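Side-chain contacts in calcium homeostasis modulator protein 5 (Homo sapiens, PDB 7D60), which forms cone-shaped assemblies of eleven subunits that probably act as large-pore channels, with gating and ion conductance likely regulated by membrane lipids: residues C127-T132 against L173-Q178; S116-L119 against T123-E126; G144-C149 against P165-E170. All coordinates share one frame; numbering follows the deposited sequence.

Contact 1 (C127-T132 against L173-Q178); sequences CAMSGT and LSLQAQ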
ATOM      1  N   CYS A 127     -49.963   1.595 -13.699  1.00 42.40           N
ATOM      2  CA  CYS A 127     -50.176   2.125 -15.041  1.00 42.40           C
ATOM      3  C   CYS A 127     -51.287   1.375 -15.767  1.00 42.40           C
ATOM      4  O   CYS A 127     -52.086   1.985 -16.480  1.00 42.40           O
ATOM      5  CB  CYS A 127     -48.867   2.063 -15.828  1.00 42.40           C
ATOM      6  SG  CYS A 127     -48.795   2.985 -17.389  1.00 42.40           S
ATOM      7  N   ALA A 128     -51.375   0.060 -15.583  1.00 41.08           N
ATOM      8  CA  ALA A 128     -52.334  -0.727 -16.349  1.00 41.08           C
ATOM      9  C   ALA A 128     -53.742  -0.662 -15.768  1.00 41.08           C
ATOM     10  O   ALA A 128     -54.721  -0.692 -16.518  1.00 41.08           O
ATOM     11  CB  ALA A 128     -51.868  -2.178 -16.440  1.00 41.08           C
ATOM     12  N   MET A 129     -53.873  -0.588 -14.443  1.00 50.01           N
ATOM     13  CA  MET A 129     -55.187  -0.518 -13.811  1.00 50.01           C
ATOM     14  C   MET A 129     -55.826   0.860 -13.932  1.00 50.01           C
ATOM     15  O   MET A 129     -57.045   0.974 -13.771  1.00 50.01           O
ATOM     16  CB  MET A 129     -55.072  -0.926 -12.335  1.00 50.01           C
ATOM     17  CG  MET A 129     -56.363  -1.325 -11.634  1.00 50.01           C
ATOM     18  SD  MET A 129     -57.528  -2.240 -12.652  1.00 50.01           S
ATOM     19  CE  MET A 129     -56.850  -3.889 -12.556  1.00 50.01           C
ATOM     20  N   SER A 130     -55.040   1.898 -14.235  1.00 51.34           N
ATOM     21  CA  SER A 130     -55.587   3.240 -14.397  1.00 51.34           C
ATOM     22  C   SER A 130     -56.510   3.332 -15.605  1.00 51.34           C
ATOM     23  O   SER A 130     -57.588   3.928 -15.527  1.00 51.34           O
ATOM     24  CB  SER A 130     -54.456   4.253 -14.527  1.00 51.34           C
ATOM     25  OG  SER A 130     -53.525   4.109 -13.479  1.00 51.34           O
ATOM     26  N   GLY A 131     -56.112   2.747 -16.726  1.00 54.68           N
ATOM     27  CA  GLY A 131     -56.935   2.808 -17.913  1.00 54.68           C
ATOM     28  C   GLY A 131     -57.857   1.623 -18.084  1.00 54.68           C
ATOM     29  O   GLY A 131     -57.875   1.009 -19.153  1.00 54.68           O
ATOM     30  N   THR A 132     -58.649   1.300 -17.063  1.00 64.78           N
ATOM     31  CA  THR A 132     -59.417   0.059 -17.111  1.00 64.78           C
ATOM     32  C   THR A 132     -60.709   0.190 -17.919  1.00 64.78           C
ATOM     33  O   THR A 132     -61.018  -0.706 -18.713  1.00 64.78           O
ATOM     34  CB  THR A 132     -59.677  -0.462 -15.690  1.00 64.78           C
ATOM     35  OG1 THR A 132     -60.536  -1.607 -15.743  1.00 64.78           O
ATOM     36  CG2 THR A 132     -60.246   0.597 -14.758  1.00 64.78           C
ATOM     37  N   LEU A 173     -51.830   5.198  -3.656  1.00 47.32           N
ATOM     38  CA  LEU A 173     -51.558   4.258  -2.581  1.00 47.32           C
ATOM     39  C   LEU A 173     -52.551   3.114  -2.560  1.00 47.32           C
ATOM     40  O   LEU A 173     -52.234   2.040  -2.045  1.00 47.32           O
ATOM     41  CB  LEU A 173     -51.586   4.972  -1.228  1.00 47.32           C
ATOM     42  CG  LEU A 173     -50.350   5.766  -0.817  1.00 47.32           C
ATOM     43  CD1 LEU A 173     -50.460   6.173   0.634  1.00 47.32           C
ATOM     44  CD2 LEU A 173     -49.082   4.978  -1.053  1.00 47.32           C
ATOM     45  N   SER A 174     -53.740   3.320  -3.110  1.00 43.25           N
ATOM     46  CA  SER A 174     -54.736   2.261  -3.151  1.00 43.25           C
ATOM     47  C   SER A 174     -54.502   1.303  -4.306  1.00 43.25           C
ATOM     48  O   SER A 174     -54.997   0.174  -4.276  1.00 43.25           O
ATOM     49  CB  SER A 174     -56.132   2.868  -3.246  1.00 43.25           C
ATOM     50  OG  SER A 174     -57.120   1.864  -3.355  1.00 43.25           O
ATOM     51  N   LEU A 175     -53.770   1.731  -5.331  1.00 40.66           N
ATOM     52  CA  LEU A 175     -53.424   0.862  -6.447  1.00 40.66           C
ATOM     53  C   LEU A 175     -52.086   0.177  -6.243  1.00 40.66           C
ATOM     54  O   LEU A 175     -51.897  -0.945  -6.713  1.00 40.66           O
ATOM     55  CB  LEU A 175     -53.387   1.657  -7.753  1.00 40.66           C
ATOM     56  CG  LEU A 175     -54.699   2.216  -8.297  1.00 40.66           C
ATOM     57  CD1 LEU A 175     -54.421   3.139  -9.457  1.00 40.66           C
ATOM     58  CD2 LEU A 175     -55.625   1.105  -8.719  1.00 40.66           C
ATOM     59  N   GLN A 176     -51.160   0.829  -5.552  1.00 38.44           N
ATOM     60  CA  GLN A 176     -49.871   0.240  -5.232  1.00 38.44           C
ATOM     61  C   GLN A 176     -49.982  -0.836  -4.162  1.00 38.44           C
ATOM     62  O   GLN A 176     -49.068  -1.651  -4.022  1.00 38.44           O
ATOM     63  CB  GLN A 176     -48.918   1.348  -4.787  1.00 38.44           C
ATOM     64  CG  GLN A 176     -47.437   1.049  -4.863  1.00 38.44           C
ATOM     65  CD  GLN A 176     -46.824   0.804  -3.501  1.00 38.44           C
ATOM     66  OE1 GLN A 176     -47.408   1.145  -2.475  1.00 38.44           O
ATOM     67  NE2 GLN A 176     -45.627   0.234  -3.486  1.00 38.44           N
ATOM     68  N   ALA A 177     -51.081  -0.863  -3.414  1.00 34.13           N
ATOM     69  CA  ALA A 177     -51.322  -1.888  -2.414  1.00 34.13           C
ATOM     70  C   ALA A 177     -52.167  -3.038  -2.931  1.00 34.13           C
ATOM     71  O   ALA A 177     -52.111  -4.127  -2.359  1.00 34.13           O
ATOM     72  CB  ALA A 177     -52.004  -1.283  -1.185  1.00 34.13           C
ATOM     73  N   GLN A 178     -52.954  -2.824  -3.980  1.00 34.43           N
ATOM     74  CA  GLN A 178     -53.673  -3.924  -4.606  1.00 34.43           C
ATOM     75  C   GLN A 178     -52.743  -4.835  -5.389  1.00 34.43           C
ATOM     76  O   GLN A 178     -53.042  -6.019  -5.555  1.00 34.43           O
ATOM     77  CB  GLN A 178     -54.753  -3.386  -5.537  1.00 34.43           C
ATOM     78  CG  GLN A 178     -56.120  -3.289  -4.928  1.00 34.43           C
ATOM     79  CD  GLN A 178     -57.098  -2.585  -5.839  1.00 34.43           C
ATOM     80  OE1 GLN A 178     -56.779  -2.276  -6.982  1.00 34.43           O
ATOM     81  NE2 GLN A 178     -58.295  -2.327  -5.337  1.00 34.43           N
TER

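Contact 2 (S116-L119 against T123-E126); sequences SVAL and TFYE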
ATOM      1  N   SER A 116     -43.733 -12.050  -9.941  1.00 32.06           N
ATOM      2  CA  SER A 116     -43.877 -11.766  -8.524  1.00 32.06           C
ATOM      3  C   SER A 116     -43.086 -10.542  -8.097  1.00 32.06           C
ATOM      4  O   SER A 116     -43.577  -9.743  -7.301  1.00 32.06           O
ATOM      5  CB  SER A 116     -43.435 -12.976  -7.711  1.00 32.06           C
ATOM      6  OG  SER A 116     -44.271 -14.081  -7.973  1.00 32.06           O
ATOM      7  N   VAL A 117     -41.864 -10.386  -8.600  1.00 35.16           N
ATOM      8  CA  VAL A 117     -41.075  -9.203  -8.287  1.00 35.16           C
ATOM      9  C   VAL A 117     -41.646  -7.978  -8.990  1.00 35.16           C
ATOM     10  O   VAL A 117     -41.586  -6.864  -8.459  1.00 35.16           O
ATOM     11  CB  VAL A 117     -39.601  -9.465  -8.655  1.00 35.16           C
ATOM     12  CG1 VAL A 117     -38.710  -8.283  -8.324  1.00 35.16           C
ATOM     13  CG2 VAL A 117     -39.103 -10.684  -7.923  1.00 35.16           C
ATOM     14  N   ALA A 118     -42.248  -8.160 -10.164  1.00 33.38           N
ATOM     15  CA  ALA A 118     -42.858  -7.037 -10.863  1.00 33.38           C
ATOM     16  C   ALA A 118     -44.157  -6.595 -10.204  1.00 33.38           C
ATOM     17  O   ALA A 118     -44.534  -5.427 -10.316  1.00 33.38           O
ATOM     18  CB  ALA A 118     -43.104  -7.399 -12.323  1.00 33.38           C
ATOM     19  N   LEU A 119     -44.852  -7.499  -9.522  1.00 28.96           N
ATOM     20  CA  LEU A 119     -46.070  -7.137  -8.813  1.00 28.96           C
ATOM     21  C   LEU A 119     -45.812  -6.646  -7.395  1.00 28.96           C
ATOM     22  O   LEU A 119     -46.663  -5.951  -6.838  1.00 28.96           O
ATOM     23  CB  LEU A 119     -47.031  -8.322  -8.766  1.00 28.96           C
ATOM     24  CG  LEU A 119     -47.899  -8.574  -9.992  1.00 28.96           C
ATOM     25  CD1 LEU A 119     -48.626  -9.880  -9.840  1.00 28.96           C
ATOM     26  CD2 LEU A 119     -48.881  -7.459 -10.208  1.00 28.96           C
ATOM     27  N   THR A 123     -45.378  -0.652  -9.960  1.00 40.10           N
ATOM     28  CA  THR A 123     -45.438   0.391 -10.973  1.00 40.10           C
ATOM     29  C   THR A 123     -46.087  -0.072 -12.268  1.00 40.10           C
ATOM     30  O   THR A 123     -46.724   0.738 -12.946  1.00 40.10           O
ATOM     31  CB  THR A 123     -44.039   0.920 -11.279  1.00 40.10           C
ATOM     32  OG1 THR A 123     -43.251  -0.122 -11.856  1.00 40.10           O
ATOM     33  CG2 THR A 123     -43.368   1.385 -10.013  1.00 40.10           C
ATOM     34  N   PHE A 124     -45.955  -1.348 -12.629  1.00 35.97           N
ATOM     35  CA  PHE A 124     -46.559  -1.820 -13.869  1.00 35.97           C
ATOM     36  C   PHE A 124     -48.058  -2.020 -13.724  1.00 35.97           C
ATOM     37  O   PHE A 124     -48.795  -1.860 -14.698  1.00 35.97           O
ATOM     38  CB  PHE A 124     -45.920  -3.132 -14.335  1.00 35.97           C
ATOM     39  CG  PHE A 124     -44.433  -3.064 -14.552  1.00 35.97           C
ATOM     40  CD1 PHE A 124     -43.655  -4.185 -14.355  1.00 35.97           C
ATOM     41  CD2 PHE A 124     -43.817  -1.903 -14.965  1.00 35.97           C
ATOM     42  CE1 PHE A 124     -42.294  -4.146 -14.549  1.00 35.97           C
ATOM     43  CE2 PHE A 124     -42.452  -1.860 -15.154  1.00 35.97           C
ATOM     44  CZ  PHE A 124     -41.693  -2.983 -14.948  1.00 35.97           C
ATOM     45  N   TYR A 125     -48.524  -2.375 -12.529  1.00 37.35           N
ATOM     46  CA  TYR A 125     -49.952  -2.564 -12.306  1.00 37.35           C
ATOM     47  C   TYR A 125     -50.672  -1.237 -12.147  1.00 37.35           C
ATOM     48  O   TYR A 125     -51.844  -1.131 -12.513  1.00 37.35           O
ATOM     49  CB  TYR A 125     -50.166  -3.442 -11.071  1.00 37.35           C
ATOM     50  CG  TYR A 125     -51.605  -3.710 -10.668  1.00 37.35           C
ATOM     51  CD1 TYR A 125     -52.296  -4.791 -11.185  1.00 37.35           C
ATOM     52  CD2 TYR A 125     -52.257  -2.905  -9.735  1.00 37.35           C
ATOM     53  CE1 TYR A 125     -53.596  -5.045 -10.813  1.00 37.35           C
ATOM     54  CE2 TYR A 125     -53.549  -3.152  -9.360  1.00 37.35           C
ATOM     55  CZ  TYR A 125     -54.213  -4.223  -9.900  1.00 37.35           C
ATOM     56  OH  TYR A 125     -55.506  -4.472  -9.522  1.00 37.35           O
ATOM     57  N   GLU A 126     -49.995  -0.235 -11.591  1.00 44.40           N
ATOM     58  CA  GLU A 126     -50.601   1.076 -11.399  1.00 44.40           C
ATOM     59  C   GLU A 126     -50.870   1.762 -12.734  1.00 44.40           C
ATOM     60  O   GLU A 126     -51.906   2.413 -12.907  1.00 44.40           O
ATOM     61  CB  GLU A 126     -49.690   1.914 -10.505  1.00 44.40           C
ATOM     62  CG  GLU A 126     -49.909   3.405 -10.539  1.00 44.40           C
ATOM     63  CD  GLU A 126     -48.866   4.151  -9.735  1.00 44.40           C
ATOM     64  OE1 GLU A 126     -48.273   3.539  -8.823  1.00 44.40           O
ATOM     65  OE2 GLU A 126     -48.635   5.343 -10.012  1.00 44.40           O
TER

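Contact 3 (G144-C149 against P165-E170); sequences GKPKEC and PTVNEE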
ATOM      1  N   GLY A 144     -65.209   6.752  -2.422  1.00 82.72           N
ATOM      2  CA  GLY A 144     -65.598   7.998  -1.792  1.00 82.72           C
ATOM      3  C   GLY A 144     -64.849   9.186  -2.353  1.00 82.72           C
ATOM      4  O   GLY A 144     -64.444  10.087  -1.614  1.00 82.72           O
ATOM      5  N   LYS A 145     -64.661   9.191  -3.658  1.00 79.80           N
ATOM      6  CA  LYS A 145     -63.931  10.207  -4.393  1.00 79.80           C
ATOM      7  C   LYS A 145     -64.897  11.139  -5.112  1.00 79.80           C
ATOM      8  O   LYS A 145     -66.077  10.816  -5.269  1.00 79.80           O
ATOM      9  CB  LYS A 145     -62.990   9.536  -5.402  1.00 79.80           C
ATOM     10  CG  LYS A 145     -62.304   8.299  -4.876  1.00 79.80           C
ATOM     11  CD  LYS A 145     -61.263   8.626  -3.828  1.00 79.80           C
ATOM     12  CE  LYS A 145     -60.651   7.350  -3.278  1.00 79.80           C
ATOM     13  NZ  LYS A 145     -61.654   6.500  -2.583  1.00 79.80           N
ATOM     14  N   PRO A 146     -64.440  12.318  -5.542  1.00 82.47           N
ATOM     15  CA  PRO A 146     -65.284  13.180  -6.381  1.00 82.47           C
ATOM     16  C   PRO A 146     -65.588  12.558  -7.738  1.00 82.47           C
ATOM     17  O   PRO A 146     -65.033  11.535  -8.140  1.00 82.47           O
ATOM     18  CB  PRO A 146     -64.454  14.460  -6.535  1.00 82.47           C
ATOM     19  CG  PRO A 146     -63.102  14.139  -5.991  1.00 82.47           C
ATOM     20  CD  PRO A 146     -63.315  13.081  -4.975  1.00 82.47           C
ATOM     21  N   LYS A 147     -66.489  13.225  -8.463  1.00 83.25           N
ATOM     22  CA  LYS A 147     -67.061  12.660  -9.682  1.00 83.25           C
ATOM     23  C   LYS A 147     -66.087  12.643 -10.853  1.00 83.25           C
ATOM     24  O   LYS A 147     -66.366  11.989 -11.862  1.00 83.25           O
ATOM     25  CB  LYS A 147     -68.320  13.432 -10.076  1.00 83.25           C
ATOM     26  CG  LYS A 147     -69.414  12.556 -10.652  1.00 83.25           C
ATOM     27  CD  LYS A 147     -70.283  13.324 -11.631  1.00 83.25           C
ATOM     28  CE  LYS A 147     -71.218  12.388 -12.378  1.00 83.25           C
ATOM     29  NZ  LYS A 147     -71.866  13.052 -13.543  1.00 83.25           N
ATOM     30  N   GLU A 148     -64.954  13.339 -10.750  1.00 84.62           N
ATOM     31  CA  GLU A 148     -63.923  13.300 -11.777  1.00 84.62           C
ATOM     32  C   GLU A 148     -62.925  12.163 -11.567  1.00 84.62           C
ATOM     33  O   GLU A 148     -61.806  12.227 -12.087  1.00 84.62           O
ATOM     34  CB  GLU A 148     -63.193  14.641 -11.841  1.00 84.62           C
ATOM     35  CG  GLU A 148     -62.961  15.290 -10.493  1.00 84.62           C
ATOM     36  CD  GLU A 148     -62.394  16.689 -10.614  1.00 84.62           C
ATOM     37  OE1 GLU A 148     -61.919  17.046 -11.712  1.00 84.62           O
ATOM     38  OE2 GLU A 148     -62.429  17.435  -9.614  1.00 84.62           O
ATOM     39  N   CYS A 149     -63.299  11.135 -10.808  1.00 84.58           N
ATOM     40  CA  CYS A 149     -62.515   9.913 -10.713  1.00 84.58           C
ATOM     41  C   CYS A 149     -62.868   8.913 -11.800  1.00 84.58           C
ATOM     42  O   CYS A 149     -62.033   8.076 -12.149  1.00 84.58           O
ATOM     43  CB  CYS A 149     -62.717   9.262  -9.340  1.00 84.58           C
ATOM     44  SG  CYS A 149     -61.469   8.040  -8.861  1.00 84.58           S
ATOM     45  N   PRO A 165     -54.782  17.541  -5.086  1.00 75.09           N
ATOM     46  CA  PRO A 165     -53.706  16.526  -5.020  1.00 75.09           C
ATOM     47  C   PRO A 165     -53.459  15.751  -3.725  1.00 75.09           C
ATOM     48  O   PRO A 165     -52.577  14.889  -3.704  1.00 75.09           O
ATOM     49  CB  PRO A 165     -52.456  17.349  -5.355  1.00 75.09           C
ATOM     50  CG  PRO A 165     -52.957  18.501  -6.135  1.00 75.09           C
ATOM     51  CD  PRO A 165     -54.279  18.844  -5.546  1.00 75.09           C
ATOM     52  N   THR A 166     -54.181  16.033  -2.642  1.00 73.88           N
ATOM     53  CA  THR A 166     -54.235  15.066  -1.556  1.00 73.88           C
ATOM     54  C   THR A 166     -55.142  13.888  -1.886  1.00 73.88           C
ATOM     55  O   THR A 166     -55.053  12.853  -1.221  1.00 73.88           O
ATOM     56  CB  THR A 166     -54.705  15.728  -0.260  1.00 73.88           C
ATOM     57  OG1 THR A 166     -56.085  16.095  -0.379  1.00 73.88           O
ATOM     58  CG2 THR A 166     -53.872  16.965   0.036  1.00 73.88           C
ATOM     59  N   VAL A 167     -56.013  14.027  -2.885  1.00 71.42           N
ATOM     60  CA  VAL A 167     -56.805  12.899  -3.361  1.00 71.42           C
ATOM     61  C   VAL A 167     -56.026  12.084  -4.392  1.00 71.42           C
ATOM     62  O   VAL A 167     -56.192  10.864  -4.476  1.00 71.42           O
ATOM     63  CB  VAL A 167     -58.148  13.406  -3.921  1.00 71.42           C
ATOM     64  CG1 VAL A 167     -59.092  12.263  -4.251  1.00 71.42           C
ATOM     65  CG2 VAL A 167     -58.807  14.330  -2.925  1.00 71.42           C
ATOM     66  N   ASN A 168     -55.148  12.727  -5.161  1.00 71.15           N
ATOM     67  CA  ASN A 168     -54.331  11.996  -6.123  1.00 71.15           C
ATOM     68  C   ASN A 168     -53.250  11.176  -5.437  1.00 71.15           C
ATOM     69  O   ASN A 168     -52.841  10.136  -5.960  1.00 71.15           O
ATOM     70  CB  ASN A 168     -53.687  12.961  -7.118  1.00 71.15           C
ATOM     71  CG  ASN A 168     -54.685  13.545  -8.088  1.00 71.15           C
ATOM     72  OD1 ASN A 168     -55.705  12.931  -8.389  1.00 71.15           O
ATOM     73  ND2 ASN A 168     -54.393  14.737  -8.588  1.00 71.15           N
ATOM     74  N   GLU A 169     -52.775  11.621  -4.278  1.00 68.81           N
ATOM     75  CA  GLU A 169     -51.730  10.896  -3.573  1.00 68.81           C
ATOM     76  C   GLU A 169     -52.257   9.666  -2.851  1.00 68.81           C
ATOM     77  O   GLU A 169     -51.469   8.780  -2.511  1.00 68.81           O
ATOM     78  CB  GLU A 169     -51.027  11.824  -2.583  1.00 68.81           C
ATOM     79  CG  GLU A 169     -49.584  11.457  -2.276  1.00 68.81           C
ATOM     80  CD  GLU A 169     -48.729  11.294  -3.521  1.00 68.81           C
ATOM     81  OE1 GLU A 169     -48.767  12.181  -4.400  1.00 68.81           O
ATOM     82  OE2 GLU A 169     -48.011  10.277  -3.617  1.00 68.81           O
ATOM     83  N   GLU A 170     -53.561   9.586  -2.611  1.00 65.34           N
ATOM     84  CA  GLU A 170     -54.143   8.406  -1.994  1.00 65.34           C
ATOM     85  C   GLU A 170     -54.850   7.506  -2.995  1.00 65.34           C
ATOM     86  O   GLU A 170     -55.345   6.446  -2.609  1.00 65.34           O
ATOM     87  CB  GLU A 170     -55.106   8.806  -0.873  1.00 65.34           C
ATOM     88  CG  GLU A 170     -56.262   9.670  -1.298  1.00 65.34           C
ATOM     89  CD  GLU A 170     -57.537   8.881  -1.495  1.00 65.34           C
ATOM     90  OE1 GLU A 170     -57.557   7.684  -1.141  1.00 65.34           O
ATOM     91  OE2 GLU A 170     -58.523   9.463  -1.988  1.00 65.34           O
TER

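Contact 1 (C127-T132 against L173-Q178)
M129 and S130, at the extracellular end of transmembrane helix S3, meet L175 where S4 begins, so this is side-chain packing between two transmembrane helices of the CALHM fold. Walking along 127-132, C127 comes first and points away from S4. Its sulfur is bound to C41 in a disulfide, and its side chain also lies on N47 and Y50 of helix 47-68. M129 is the next to matter. Its CB heads toward L175, and its CG, anti to the backbone N with chi1 at -162°, packs against L175 CD2 at 3.9 Å; M129 CB stands 4.2 Å from that same methyl. Beyond CG the methionine chain bends twice, at chi2 (37°) and chi3 (81°), and leads sulfur and CE away from L175. The two side chains cross obliquely, and the touch is made by the root of the methionine, CB and CG, not by its end. I141 of helix 138-141 packs on both M129 and L175, adding a third apolar side chain to the pair. On the other helix, L175's neighbours S174 and Q176 look elsewhere: S174 makes a weak hydrogen bond with E46 of a second subunit, and Q176 touches a bound phosphatidic acid. S130 comes last. Its hydroxyl serves its own helix, hydrogen-bonded to the carbonyl oxygen of E126, while the second L175 methyl, CD1, rests 4.2 Å from S130 OG.

Contact 2 (S116-L119 against T123-E126)
The carbonyl oxygen of L119 is hydrogen-bonded by the hydroxyl of S179 on helix 168-203, while the side chain of the same leucine packs against Y125 farther along S3. Contact 2 thus spans an interruption in a transmembrane helix: S3 is broken here between helix 109-120 and helix 123-130, and residues six apart in sequence face each other across the break. Their CA atoms are close, 7.1 Å for A118 and F124. L119 CD2 reaches Y125 CB at 4.3 Å, so the leucine touches the root of the tyrosine and comes to its ring obliquely. Y125 itself lies on Q178 and S179, facing S4.

The other pair is an edge contact. F124 CG sits beside the backbone N, anti to the carbonyl carbon (chi1 -58°), which swings the ring back toward the preceding helix. L55 of helix 47-68 touches both A118 and F124, and F39 meets the phenylalanine ring edge-to-face. The lipid-binding residues N121 and R32 lie nearby, their side chains about 6 and 7 Å from that of F124. The methyl of A118 lies near the plane of this ring, with A118 CB 3.8 Å from F124 CD1 and 4.0 Å from F124 CE1.

Contact 3 (G144-C149 against P165-E170)
K145 carries the largest share of this surface contact, laying its aliphatic chain beside the carboxylate of E170 and over V167. The two charged side chains approach from opposite directions, but it is the carbons of the lysine that do the touching. K145 CE stands 3.3 Å from E170 OE2, and K145 CD is 3.4 Å from the same oxygen; the other oxygen, E170 OE1, lies 3.8 Å from K145 CE. The lysine chain bends at chi2 (-71°) and again at chi4 (-63°), and this last turn points the amino group away from the carboxylate. K145 NZ ends 4.4 Å from E170 OE2, too long for a salt bridge, though the opposite charges probably still attract each other.

The setting is the extracellular region between S3 and S4 of this CALHM channel. Segment 144-149 is an irregular loop tied back by the disulfide between C149 and C142, and 165-170 leads into helix 168-203, whose first turns are weakly bonded. Inside the loop C149 N bonds to P146 O at 3.2 Å, closing a tight turn after the proline.

V167 supplies the apolar part. Its CB points toward the loop, and a single methyl does the work: V167 CG1 is 4.3 Å from K145 CD and 4.4 Å from P146 CD, so it bridges the lysine chain and the edge of the proline ring. P146 also packs on M163. With an alanine in place of E170, the K145 ammonium would probably be left without its nearby countercharge, and the lysine carbons with V167 as their main neighbour across the contact. On the E170 side, a bend at chi2 (99°) turns the carboxylate toward K145 CD and CE.

Overall arrangement
Following the chain from the N terminus, contact 2 comes first: 116-119 and 123-126 close over just three residues, joining the last two helical pieces of S3. The chain runs straight on into contact 1, which pairs 127-132 with 173-178 and so closes the long extracellular excursion between S3 and S4. Contact 3 lies within that excursion, pairing 144-149 with 165-170 over a shorter span of fifteen residues; contact 2 stands before both, and none of the loops cross. Contacts 1 and 2 share helix 123-130 and touch through Y125, which packs on L175 and Q178. Contact 3 shares helix 168-203 with contact 1, its centre about 13 Å away.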